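Local coordinates for PHD finger protein 3 (Homo sapiens, PDB 6IC9) that reads the phosphorylated C-terminal repeats of RNA polymerase II through its SPOC domain and regulates neuronal gene expression, at residues A25-K30 with I89-L94; F13-F18 with D47-G52; K102-A107 with L119-A124; Y32-S37 with I75-F80. All coordinates share one frame; numbering follows the deposited sequence.

How the interactions relate
The SPOC domain illustrates how a beta-barrel is closed by its own strands and flanked by helices. Interactions 2, 3 and 4 each pair two strands of that barrel, whereas interaction 1 lays helix 85-101 across strand 25-35, the same strand that interaction 4 zips to its neighbour. Interaction 3 is buried and combines two backbone bonds with a tyrosine ring over an isoleucine; the other three are partly buried and reach solvent. Chemistry follows place: interaction 1 has no direct hydrogen bond and relies on apolar packing, interaction 2 has a short parallel pairing, and interaction 4 has five backbone bonds. The Y91 hydroxyl, bonded to F80 O, links interactions 1 and 4, and G52 N, close to V106 O, links 2 and 3.

Interaction 1: residues A25-K30 with I89-L94; sequences AKFVTK and ISYTLL
F27 turns one ring face to the backbone of the helix segment 89-94 at Y91. The CA of Y91 lies over that face, 3.9 Å from the ring centroid and 16° off the normal, a CH-pi contact made by the helix backbone itself. The position of F27 CG between its own N and carbonyl carbon (chi1 53°) is part of what brings the ring up against the helix. At the ring's edge, L94 CD2 approaches F27 CE1 to 3.6 Å, and the two side chains cross at about a right angle. The Y91 ring comes in obliquely, its CD2 3.6 Å from F27 CE2. A25 brings the strand closest to the helix, its CB 3.4 Å from S90 O and 4.0 Å from L94 CB. In this SPOC domain, strand 25-35 belongs to the beta-barrel and helix 85-101 packs against it; L148 of strand 147-155 touches both F27 and L94, while the Y91 hydroxyl is hydrogen-bonded to F80 O and L148 N. The solvent side is looser. L93 is exposed there, and a water accepts from K26 N at 3.0 Å and is hydrogen-bonded to S90 OG at 2.8 Å, while the CB of K26 is directed away from the helix.

Interaction 2: residues F13-F18 with D47-G52; sequences FIWKGF and DSIQVG
F18 and S48 form a parallel bridge in which F18 N donates to D47 O at 2.8 Å and I49 N donates to F18 O, also at 2.8 Å, while the short strand axes diverge by 51°. This pairing of strands 15-21 and 48-55 joins the first and last strands in the order of the SPOC sheet, closing it on itself. S48 CA adds a CA-H...O contact to F18 O, so that carbonyl is approached twice. On the buried side, W15 CG stands anti to the backbone N (chi1 168°), and the far end of the indole meets I49, CH2 lying 3.8 Å from I49 CD1. G17 N sits above one indole face, and a side chain at G17 would collide with both D47 O and W15 CZ2. The indole NE1 is hydrogen-bonded to P46 O. An alanine in place of W15 would probably open a gap beside I49 CD1 and leave P46 O without this donor. On the other face, F18 CB rests 3.6 Å from S48 OG. The F18 ring turns away, yet keeps D47 O at its edge, in plane, with CD1 the ring atom 4.0 Å from that oxygen.

Interaction 3: residues K102-A107 with L119-A124; sequences KRYGVA and LIPLGA
Y104 spreads its ring over I120, and this face contact accompanies the pairing of strands 104-107 and 114-122, an antiparallel beta hairpin of the SPOC domain. I120 CG1 stands above the centre of the ring, 3.6 Å from its centroid and only 7° off the normal, a nearly axial CH-pi contact. CD1, carried on by the same branch, is 3.9 Å from Y104 CE2, and the CG2 branch of I120 lies 3.8 Å from Y104 CE1. I120 CG1 lies anti to the carbonyl carbon (chi1 -67°), and this torsion directs the methylene at the ring centre. The phenol is anchored at its far end by a hydrogen bond between Y104 OH and W61 NE1, and W61 of helix 57-70 also touches I120, so the aromatic and aliphatic partners share one neighbour.

Next to this pair, G105 and L119 form a hydrogen-bonded pair: L119 N donates to G105 O at 2.9 Å and G105 N to L119 O at 2.8 Å. A CB at G105 would be tight against L119 CB. The next residue, V106, packs on an aromatic side chain of the bound peptide. P121 comes in obliquely at the side of the tyrosine, its CD packing against the carbonyl oxygen of R103 and lying 3.8 Å from Y104 CD1.

Interaction 4: residues Y32-S37 with I75-F80; sequences YPVSGS and ICVVRF
A classic bulge, in which V34 and S35 are set opposite the single residue V77, interrupts the antiparallel pairing of strands 25-35 and 73-82 in the SPOC sheet. The carbonyl oxygen of V77 accepts from V34 N at 3.0 Å and from S35 N at 3.1 Å, both reaching it from the same face of its plane, and the bond from V34 is the more bent. V77 N in turn donates to S35 O. Before the bulge, Y32 and R79 form a regular hydrogen-bonded pair, and after it G36 has a positive phi where a side chain would collide with I75 O and C76 CB.

The side chains of Y32 and R79 lie on one face of the sheet. The guanidinium is laid nearly parallel to the phenol ring, their planes 7° apart, with Y32 CB over the centre of the guanidinium, 3.6 Å above its plane. A water lies at the guanidinium edge, in plane, accepting from R79 NE at 2.8 Å and donating to P33 O at 2.8 Å. An alanine in place of R79 would probably leave Y32 CB and the CG end of its ring without the guanidinium against them, and the bridging water without its NE partner. R79 CG sits between its own N and carbonyl carbon (chi1 66°), where it packs against V34 CG2, and the chain runs extended from there to NE. V34 CG2 also touches R79 CB, at 3.5 Å.

Interaction 1: residues A25-K30 with I89-L94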
loop_
_atom_site.group_PDB
_atom_site.type_symbol
_atom_site.label_atom_id
_atom_site.label_comp_id
_atom_site.label_asym_id
_atom_site.label_seq_id
_atom_site.Cartn_x
_atom_site.Cartn_y
_atom_site.Cartn_z
ATOM N N ALA A 25 -0.349 -2.576 15.260
ATOM C CA ALA A 25 -0.441 -1.124 15.189
ATOM C C ALA A 25 -1.804 -0.767 14.630
ATOM O O ALA A 25 -2.343 -1.508 13.798
ATOM C CB ALA A 25 0.670 -0.546 14.278
ATOM N N LYS A 26 -2.357 0.347 15.095
ATOM C CA LYS A 26 -3.584 0.892 14.519
ATOM C C LYS A 26 -3.477 2.404 14.551
ATOM O O LYS A 26 -3.183 2.969 15.605
ATOM C CB LYS A 26 -4.840 0.402 15.274
ATOM C CG LYS A 26 -6.079 1.200 15.036
ATOM C CD LYS A 26 -7.261 0.653 15.878
ATOM C CE LYS A 26 -8.442 1.643 15.874
ATOM N NZ LYS A 26 -9.502 1.154 16.840
ATOM N N PHE A 27 -3.720 3.070 13.417
ATOM C CA PHE A 27 -3.549 4.520 13.435
ATOM C C PHE A 27 -4.363 5.139 12.317
ATOM O O PHE A 27 -4.763 4.458 11.371
ATOM C CB PHE A 27 -2.074 4.898 13.314
ATOM C CG PHE A 27 -1.380 4.266 12.121
ATOM C CD1 PHE A 27 -0.833 2.972 12.216
ATOM C CD2 PHE A 27 -1.361 4.914 10.913
ATOM C CE1 PHE A 27 -0.185 2.366 11.099
ATOM C CE2 PHE A 27 -0.702 4.291 9.774
ATOM C CZ PHE A 27 -0.169 3.013 9.912
ATOM N N VAL A 28 -4.558 6.452 12.425
ATOM C CA VAL A 28 -5.231 7.266 11.412
ATOM C C VAL A 28 -4.179 7.810 10.467
ATOM O O VAL A 28 -3.116 8.274 10.886
ATOM C CB VAL A 28 -6.016 8.428 12.028
ATOM C CG1 VAL A 28 -6.801 9.183 10.928
ATOM C CG2 VAL A 28 -6.936 7.880 13.100
ATOM N N THR A 29 -4.489 7.756 9.186
ATOM C CA THR A 29 -3.526 8.133 8.169
ATOM C C THR A 29 -4.278 8.820 7.033
ATOM O O THR A 29 -5.443 8.542 6.794
ATOM C CB THR A 29 -2.748 6.886 7.691
ATOM O OG1 THR A 29 -1.829 7.265 6.669
ATOM C CG2 THR A 29 -3.711 5.876 7.080
ATOM N N LYS A 30 -3.578 9.678 6.285
ATOM C CA LYS A 30 -4.099 10.223 5.048
ATOM C C LYS A 30 -3.275 9.625 3.914
ATOM O O LYS A 30 -2.066 9.439 4.079
ATOM C CB LYS A 30 -3.972 11.746 5.032
ATOM C CG LYS A 30 -5.085 12.467 5.875
ATOM C CD LYS A 30 -4.684 13.946 6.083
ATOM C CE LYS A 30 -5.827 14.738 6.789
ATOM N NZ LYS A 30 -5.368 16.142 7.156
ATOM N N ILE A 89 3.673 7.352 16.084
ATOM C CA ILE A 89 4.320 6.267 16.815
ATOM C C ILE A 89 3.897 4.903 16.255
ATOM O O ILE A 89 4.719 3.999 16.087
ATOM C CB ILE A 89 3.985 6.369 18.320
ATOM C CG1 ILE A 89 4.583 7.667 18.875
ATOM C CG2 ILE A 89 4.527 5.141 19.022
ATOM C CD1 ILE A 89 3.995 8.017 20.297
ATOM N N SER A 90 2.591 4.710 16.040
ATOM C CA SER A 90 2.109 3.435 15.527
ATOM C C SER A 90 2.460 3.229 14.047
ATOM O O SER A 90 2.648 2.093 13.616
ATOM C CB SER A 90 0.596 3.361 15.706
ATOM O OG SER A 90 0.285 3.345 17.089
ATOM N N TYR A 91 2.457 4.302 13.262
ATOM C CA TYR A 91 2.928 4.228 11.872
ATOM C C TYR A 91 4.331 3.655 11.817
ATOM O O TYR A 91 4.623 2.756 11.009
ATOM C CB TYR A 91 2.890 5.648 11.300
ATOM C CG TYR A 91 3.257 5.826 9.839
ATOM C CD1 TYR A 91 4.593 5.783 9.429
ATOM C CD2 TYR A 91 2.269 6.173 8.919
ATOM C CE1 TYR A 91 4.931 6.004 8.100
ATOM C CE2 TYR A 91 2.578 6.396 7.574
ATOM C CZ TYR A 91 3.896 6.325 7.197
ATOM O OH TYR A 91 4.205 6.565 5.886
ATOM N N THR A 92 5.225 4.211 12.649
ATOM C CA THR A 92 6.604 3.739 12.773
ATOM C C THR A 92 6.689 2.269 13.193
ATOM O O THR A 92 7.534 1.525 12.673
ATOM C CB THR A 92 7.351 4.646 13.739
ATOM O OG1 THR A 92 7.386 5.955 13.159
ATOM C CG2 THR A 92 8.784 4.166 13.989
ATOM N N LEU A 93 5.858 1.832 14.158
ATOM C CA LEU A 93 5.861 0.408 14.518
ATOM C C LEU A 93 5.525 -0.466 13.321
ATOM O O LEU A 93 6.140 -1.522 13.115
ATOM C CB LEU A 93 4.837 0.117 15.620
ATOM C CG LEU A 93 5.247 0.582 17.006
ATOM C CD1 LEU A 93 4.011 0.591 17.925
ATOM C CD2 LEU A 93 6.318 -0.369 17.520
ATOM N N LEU A 94 4.525 -0.054 12.542
ATOM C CA LEU A 94 4.123 -0.840 11.390
ATOM C C LEU A 94 5.180 -0.825 10.304
ATOM O O LEU A 94 5.496 -1.879 9.734
ATOM C CB LEU A 94 2.787 -0.311 10.837
ATOM C CG LEU A 94 2.111 -1.287 9.840
ATOM C CD1 LEU A 94 1.857 -2.622 10.465
ATOM C CD2 LEU A 94 0.786 -0.660 9.374
HETATM O O HOH W 1 -1.281 1.141 17.748
#

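Interaction 2: residues F13-F18 with D47-G52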
loop_
_atom_site.group_PDB
_atom_site.type_symbol
_atom_site.label_atom_id
_atom_site.label_comp_id
_atom_site.label_asym_id
_atom_site.label_seq_id
_atom_site.Cartn_x
_atom_site.Cartn_y
_atom_site.Cartn_z
ATOM N N PHE A 13 -5.250 15.265 -0.000
ATOM C CA PHE A 13 -5.267 13.832 0.276
ATOM C C PHE A 13 -6.499 13.200 -0.358
ATOM O O PHE A 13 -7.576 13.810 -0.422
ATOM C CB PHE A 13 -5.237 13.545 1.793
ATOM C CG PHE A 13 -6.432 14.086 2.590
ATOM C CD1 PHE A 13 -7.578 13.348 2.739
ATOM C CD2 PHE A 13 -6.346 15.308 3.242
ATOM C CE1 PHE A 13 -8.658 13.832 3.480
ATOM C CE2 PHE A 13 -7.407 15.816 3.982
ATOM C CZ PHE A 13 -8.572 15.068 4.109
ATOM N N ILE A 14 -6.348 11.956 -0.822
ATOM C CA ILE A 14 -7.463 11.279 -1.479
ATOM C C ILE A 14 -8.263 10.343 -0.558
ATOM O O ILE A 14 -9.326 9.845 -0.976
ATOM C CB ILE A 14 -6.965 10.520 -2.727
ATOM C CG1 ILE A 14 -5.860 9.545 -2.350
ATOM C CG2 ILE A 14 -6.299 11.494 -3.654
ATOM C CD1 ILE A 14 -6.361 8.210 -1.841
ATOM N N TRP A 15 -7.799 10.082 0.661
ATOM C CA TRP A 15 -8.536 9.227 1.596
ATOM C C TRP A 15 -7.956 9.436 2.985
ATOM O O TRP A 15 -6.760 9.692 3.118
ATOM C CB TRP A 15 -8.420 7.748 1.201
ATOM C CG TRP A 15 -8.889 6.723 2.209
ATOM C CD1 TRP A 15 -10.153 6.190 2.326
ATOM C CD2 TRP A 15 -8.088 6.081 3.230
ATOM N NE1 TRP A 15 -10.172 5.262 3.330
ATOM C CE2 TRP A 15 -8.920 5.147 3.879
ATOM C CE3 TRP A 15 -6.733 6.158 3.595
ATOM C CZ2 TRP A 15 -8.471 4.340 4.935
ATOM C CZ3 TRP A 15 -6.268 5.331 4.669
ATOM C CH2 TRP A 15 -7.149 4.449 5.323
ATOM N N LYS A 16 -8.815 9.372 4.005
ATOM C CA LYS A 16 -8.377 9.470 5.403
ATOM C C LYS A 16 -9.068 8.354 6.149
ATOM O O LYS A 16 -10.289 8.184 6.032
ATOM C CB LYS A 16 -8.736 10.824 6.063
ATOM C CG LYS A 16 -8.246 10.974 7.507
ATOM C CD LYS A 16 -8.952 12.213 8.119
ATOM C CE LYS A 16 -8.652 12.416 9.567
ATOM N NZ LYS A 16 -9.544 13.495 10.166
ATOM N N GLY A 17 -8.307 7.540 6.847
ATOM C CA GLY A 17 -8.930 6.405 7.495
ATOM C C GLY A 17 -7.897 5.695 8.333
ATOM O O GLY A 17 -6.794 6.199 8.514
ATOM N N PHE A 18 -8.278 4.542 8.875
ATOM C CA PHE A 18 -7.365 3.777 9.727
ATOM C C PHE A 18 -6.604 2.756 8.882
ATOM O O PHE A 18 -7.140 2.191 7.926
ATOM C CB PHE A 18 -8.131 3.008 10.807
ATOM C CG PHE A 18 -8.620 3.889 11.892
ATOM C CD1 PHE A 18 -9.799 4.606 11.711
ATOM C CD2 PHE A 18 -7.851 4.112 13.041
ATOM C CE1 PHE A 18 -10.274 5.476 12.732
ATOM C CE2 PHE A 18 -8.343 4.984 14.083
ATOM C CZ PHE A 18 -9.534 5.685 13.893
ATOM N N ASP A 47 -13.217 2.407 5.622
ATOM C CA ASP A 47 -12.843 3.294 6.731
ATOM C C ASP A 47 -11.556 2.838 7.426
ATOM O O ASP A 47 -10.818 3.655 7.978
ATOM C CB ASP A 47 -13.980 3.324 7.801
ATOM C CG ASP A 47 -15.180 4.156 7.385
ATOM O OD1 ASP A 47 -15.167 4.771 6.313
ATOM O OD2 ASP A 47 -16.158 4.195 8.175
ATOM N N SER A 48 -11.358 1.538 7.544
ATOM C CA SER A 48 -10.218 0.956 8.232
ATOM C C SER A 48 -9.700 -0.153 7.345
ATOM O O SER A 48 -10.435 -1.095 7.061
ATOM C CB SER A 48 -10.595 0.397 9.603
ATOM O OG SER A 48 -9.455 -0.231 10.160
ATOM N N ILE A 49 -8.467 -0.003 6.859
ATOM C CA ILE A 49 -7.801 -1.054 6.097
ATOM C C ILE A 49 -7.264 -2.074 7.079
ATOM O O ILE A 49 -6.384 -1.745 7.883
ATOM C CB ILE A 49 -6.649 -0.483 5.262
ATOM C CG1 ILE A 49 -7.177 0.527 4.265
ATOM C CG2 ILE A 49 -5.834 -1.667 4.602
ATOM C CD1 ILE A 49 -6.076 1.313 3.561
ATOM N N GLN A 50 -7.781 -3.313 7.012
ATOM C CA GLN A 50 -7.385 -4.392 7.915
ATOM C C GLN A 50 -6.205 -5.129 7.313
ATOM O O GLN A 50 -6.334 -5.737 6.257
ATOM C CB GLN A 50 -8.515 -5.404 8.125
ATOM C CG GLN A 50 -9.747 -4.770 8.750
ATOM C CD GLN A 50 -9.481 -4.222 10.153
ATOM O OE1 GLN A 50 -8.749 -4.833 10.982
ATOM N NE2 GLN A 50 -10.067 -3.063 10.429
ATOM N N VAL A 51 -5.069 -5.088 7.979
ATOM C CA VAL A 51 -3.909 -5.816 7.459
ATOM C C VAL A 51 -3.998 -7.261 7.953
ATOM O O VAL A 51 -3.906 -7.525 9.162
ATOM C CB VAL A 51 -2.608 -5.148 7.903
ATOM C CG1 VAL A 51 -1.398 -5.884 7.294
ATOM C CG2 VAL A 51 -2.638 -3.666 7.550
ATOM N N GLY A 52 -4.246 -8.175 7.037
ATOM C CA GLY A 52 -4.500 -9.571 7.304
ATOM C C GLY A 52 -3.317 -10.485 7.273
ATOM O O GLY A 52 -3.444 -11.657 7.632
#

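Interaction 3: residues K102-A107 with L119-A124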
loop_
_atom_site.group_PDB
_atom_site.type_symbol
_atom_site.label_atom_id
_atom_site.label_comp_id
_atom_site.label_asym_id
_atom_site.label_seq_id
_atom_site.Cartn_x
_atom_site.Cartn_y
_atom_site.Cartn_z
ATOM N N LYS A 102 11.432 -7.805 5.890
ATOM C CA LYS A 102 11.492 -7.775 4.432
ATOM C C LYS A 102 10.235 -8.421 3.867
ATOM O O LYS A 102 10.286 -9.380 3.088
ATOM C CB LYS A 102 12.757 -8.464 3.903
ATOM C CG LYS A 102 14.039 -7.845 4.464
ATOM C CD LYS A 102 15.273 -8.676 4.073
ATOM C CE LYS A 102 16.546 -8.045 4.647
ATOM N NZ LYS A 102 16.727 -6.680 4.068
ATOM N N ARG A 103 9.090 -7.917 4.331
ATOM C CA ARG A 103 7.801 -8.384 3.851
ATOM C C ARG A 103 6.991 -7.162 3.458
ATOM O O ARG A 103 7.294 -6.033 3.860
ATOM C CB ARG A 103 7.033 -9.202 4.938
ATOM C CG ARG A 103 7.725 -10.558 5.328
ATOM C CD ARG A 103 7.668 -11.550 4.171
ATOM N NE ARG A 103 8.212 -12.867 4.527
ATOM C CZ ARG A 103 9.492 -13.205 4.367
ATOM N NH1 ARG A 103 10.351 -12.317 3.909
ATOM N NH2 ARG A 103 9.930 -14.417 4.696
ATOM N N TYR A 104 5.932 -7.418 2.705
ATOM C CA TYR A 104 4.867 -6.449 2.516
ATOM C C TYR A 104 3.630 -6.889 3.300
ATOM O O TYR A 104 3.419 -8.079 3.567
ATOM C CB TYR A 104 4.490 -6.301 1.023
ATOM C CG TYR A 104 5.598 -5.789 0.112
ATOM C CD1 TYR A 104 6.770 -5.157 0.637
ATOM C CD2 TYR A 104 5.484 -5.921 -1.278
ATOM C CE1 TYR A 104 7.797 -4.722 -0.213
ATOM C CE2 TYR A 104 6.514 -5.457 -2.130
ATOM C CZ TYR A 104 7.654 -4.863 -1.580
ATOM O OH TYR A 104 8.662 -4.395 -2.403
ATOM N N GLY A 105 2.767 -5.933 3.614
ATOM C CA GLY A 105 1.477 -6.255 4.238
ATOM C C GLY A 105 0.423 -6.535 3.171
ATOM O O GLY A 105 0.454 -5.951 2.078
ATOM N N VAL A 106 -0.560 -7.371 3.520
ATOM C CA VAL A 106 -1.691 -7.699 2.635
ATOM C C VAL A 106 -2.987 -7.223 3.279
ATOM O O VAL A 106 -3.301 -7.626 4.411
ATOM C CB VAL A 106 -1.769 -9.210 2.359
ATOM C CG1 VAL A 106 -2.880 -9.472 1.313
ATOM C CG2 VAL A 106 -0.394 -9.720 1.839
ATOM N N ALA A 107 -3.742 -6.366 2.570
ATOM C CA ALA A 107 -5.057 -5.955 3.065
ATOM C C ALA A 107 -6.046 -7.109 2.934
ATOM O O ALA A 107 -6.074 -7.820 1.922
ATOM C CB ALA A 107 -5.597 -4.717 2.293
ATOM N N LEU A 119 0.883 -3.216 1.400
ATOM C CA LEU A 119 1.508 -2.129 2.145
ATOM C C LEU A 119 2.996 -2.348 2.109
ATOM O O LEU A 119 3.475 -3.360 2.630
ATOM C CB LEU A 119 1.025 -2.111 3.597
ATOM C CG LEU A 119 1.056 -0.863 4.475
ATOM C CD1 LEU A 119 0.111 0.288 3.957
ATOM C CD2 LEU A 119 0.528 -1.328 5.846
ATOM N N ILE A 120 3.718 -1.385 1.542
ATOM C CA ILE A 120 5.127 -1.496 1.214
ATOM C C ILE A 120 5.923 -0.538 2.104
ATOM O O ILE A 120 5.701 0.669 2.054
ATOM C CB ILE A 120 5.349 -1.179 -0.271
ATOM C CG1 ILE A 120 4.685 -2.272 -1.112
ATOM C CG2 ILE A 120 6.905 -1.069 -0.546
ATOM C CD1 ILE A 120 4.724 -1.977 -2.645
ATOM N N PRO A 121 6.876 -1.014 2.893
ATOM C CA PRO A 121 7.762 -0.081 3.597
ATOM C C PRO A 121 8.852 0.404 2.644
ATOM O O PRO A 121 9.527 -0.399 1.994
ATOM C CB PRO A 121 8.336 -0.933 4.727
ATOM C CG PRO A 121 8.351 -2.328 4.169
ATOM C CD PRO A 121 7.118 -2.421 3.282
ATOM N N LEU A 122 8.986 1.710 2.511
ATOM C CA LEU A 122 10.075 2.279 1.695
ATOM C C LEU A 122 10.966 3.100 2.605
ATOM O O LEU A 122 10.555 4.169 3.073
ATOM C CB LEU A 122 9.530 3.135 0.574
ATOM C CG LEU A 122 10.630 3.777 -0.291
ATOM C CD1 LEU A 122 11.185 2.663 -1.189
ATOM C CD2 LEU A 122 10.027 4.899 -1.105
ATOM N N GLY A 123 12.161 2.582 2.896
ATOM C CA GLY A 123 13.107 3.325 3.717
ATOM C C GLY A 123 13.548 4.626 3.065
ATOM O O GLY A 123 13.568 4.755 1.838
ATOM N N ALA A 124 13.839 5.619 3.912
ATOM C CA ALA A 124 14.218 6.955 3.430
ATOM C C ALA A 124 15.415 6.896 2.464
ATOM O O ALA A 124 15.465 7.652 1.493
ATOM C CB ALA A 124 14.538 7.869 4.622
#

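Interaction 4: residues Y32-S37 with I75-F80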
loop_
_atom_site.group_PDB
_atom_site.type_symbol
_atom_site.label_atom_id
_atom_site.label_comp_id
_atom_site.label_asym_id
_atom_site.label_seq_id
_atom_site.Cartn_x
_atom_site.Cartn_y
_atom_site.Cartn_z
ATOM N N TYR A 32 -1.980 10.040 -0.081
ATOM C CA TYR A 32 -1.704 10.987 -1.146
ATOM C C TYR A 32 -1.285 10.222 -2.386
ATOM O O TYR A 32 -0.568 9.219 -2.281
ATOM C CB TYR A 32 -0.569 11.945 -0.782
ATOM C CG TYR A 32 -0.987 12.819 0.411
ATOM C CD1 TYR A 32 -0.823 12.376 1.705
ATOM C CD2 TYR A 32 -1.626 14.060 0.205
ATOM C CE1 TYR A 32 -1.250 13.166 2.797
ATOM C CE2 TYR A 32 -2.051 14.836 1.274
ATOM C CZ TYR A 32 -1.851 14.391 2.553
ATOM O OH TYR A 32 -2.278 15.165 3.600
ATOM N N PRO A 33 -1.636 10.724 -3.563
ATOM C CA PRO A 33 -1.250 10.025 -4.805
ATOM C C PRO A 33 0.237 10.047 -5.046
ATOM O O PRO A 33 0.948 11.007 -4.723
ATOM C CB PRO A 33 -2.001 10.798 -5.907
ATOM C CG PRO A 33 -2.461 12.023 -5.290
ATOM C CD PRO A 33 -2.639 11.773 -3.821
ATOM N N VAL A 34 0.724 8.935 -5.589
ATOM C CA VAL A 34 2.108 8.790 -5.978
ATOM C C VAL A 34 2.206 8.446 -7.461
ATOM O O VAL A 34 2.918 9.109 -8.221
ATOM C CB VAL A 34 2.825 7.707 -5.128
ATOM C CG1 VAL A 34 4.205 7.551 -5.656
ATOM C CG2 VAL A 34 2.907 8.102 -3.606
ATOM N N SER A 35 1.466 7.432 -7.891
ATOM C CA SER A 35 1.568 6.958 -9.275
ATOM C C SER A 35 0.232 6.385 -9.691
ATOM O O SER A 35 -0.477 5.782 -8.879
ATOM C CB SER A 35 2.651 5.874 -9.412
ATOM O OG SER A 35 2.888 5.600 -10.787
ATOM N N GLY A 36 -0.105 6.533 -10.974
ATOM C CA GLY A 36 -1.379 6.037 -11.457
ATOM C C GLY A 36 -2.537 6.932 -11.060
ATOM O O GLY A 36 -2.402 7.891 -10.293
ATOM N N SER A 37 -3.707 6.618 -11.585
ATOM C CA SER A 37 -4.832 7.512 -11.361
ATOM C C SER A 37 -5.448 7.229 -10.002
ATOM O O SER A 37 -5.961 6.124 -9.781
ATOM C CB SER A 37 -5.901 7.368 -12.426
ATOM O OG SER A 37 -7.047 8.087 -11.985
ATOM N N ILE A 75 -3.217 -0.173 -11.859
ATOM C CA ILE A 75 -2.321 -0.176 -10.717
ATOM C C ILE A 75 -2.136 1.266 -10.288
ATOM O O ILE A 75 -1.807 2.124 -11.113
ATOM C CB ILE A 75 -0.967 -0.821 -11.040
ATOM C CG1 ILE A 75 -1.134 -2.304 -11.381
ATOM C CG2 ILE A 75 -0.062 -0.687 -9.810
ATOM C CD1 ILE A 75 0.066 -2.831 -11.994
ATOM N N CYS A 76 -2.362 1.548 -9.015
ATOM C CA CYS A 76 -1.912 2.846 -8.541
ATOM C C CYS A 76 -1.193 2.716 -7.205
ATOM O O CYS A 76 -1.242 1.696 -6.518
ATOM C CB CYS A 76 -3.038 3.859 -8.512
ATOM S SG CYS A 76 -4.145 3.783 -7.146
ATOM N N VAL A 77 -0.434 3.742 -6.901
ATOM C CA VAL A 77 0.469 3.721 -5.765
ATOM C C VAL A 77 0.130 4.974 -4.982
ATOM O O VAL A 77 0.003 6.051 -5.583
ATOM C CB VAL A 77 1.957 3.726 -6.194
ATOM C CG1 VAL A 77 2.793 3.753 -4.907
ATOM C CG2 VAL A 77 2.317 2.452 -7.056
ATOM N N VAL A 78 -0.139 4.825 -3.678
ATOM C CA VAL A 78 -0.366 5.975 -2.808
ATOM C C VAL A 78 0.698 5.968 -1.724
ATOM O O VAL A 78 1.414 4.975 -1.518
ATOM C CB VAL A 78 -1.766 5.991 -2.159
ATOM C CG1 VAL A 78 -2.846 6.074 -3.233
ATOM C CG2 VAL A 78 -1.994 4.721 -1.226
ATOM N N ARG A 79 0.832 7.110 -1.037
ATOM C CA ARG A 79 1.743 7.176 0.099
ATOM C C ARG A 79 0.911 7.593 1.314
ATOM O O ARG A 79 -0.042 8.377 1.184
ATOM C CB ARG A 79 2.903 8.148 -0.095
ATOM C CG ARG A 79 2.512 9.598 -0.194
ATOM C CD ARG A 79 3.804 10.504 -0.345
ATOM N NE ARG A 79 3.390 11.849 -0.732
ATOM C CZ ARG A 79 2.959 12.740 0.132
ATOM N NH1 ARG A 79 2.947 12.442 1.443
ATOM N NH2 ARG A 79 2.542 13.912 -0.308
ATOM N N PHE A 80 1.210 6.981 2.446
ATOM C CA PHE A 80 0.463 7.206 3.696
ATOM C C PHE A 80 1.244 8.152 4.573
ATOM O O PHE A 80 2.475 8.055 4.642
ATOM C CB PHE A 80 0.227 5.873 4.437
ATOM C CG PHE A 80 -0.716 4.955 3.698
ATOM C CD1 PHE A 80 -2.071 5.245 3.644
ATOM C CD2 PHE A 80 -0.236 3.789 3.072
ATOM C CE1 PHE A 80 -2.989 4.390 2.946
ATOM C CE2 PHE A 80 -1.117 2.936 2.349
ATOM C CZ PHE A 80 -2.536 3.219 2.313
HETATM O O HOH W 2 3.337 11.896 -3.513
HETATM O O HOH W 3 -3.871 3.828 -12.688
#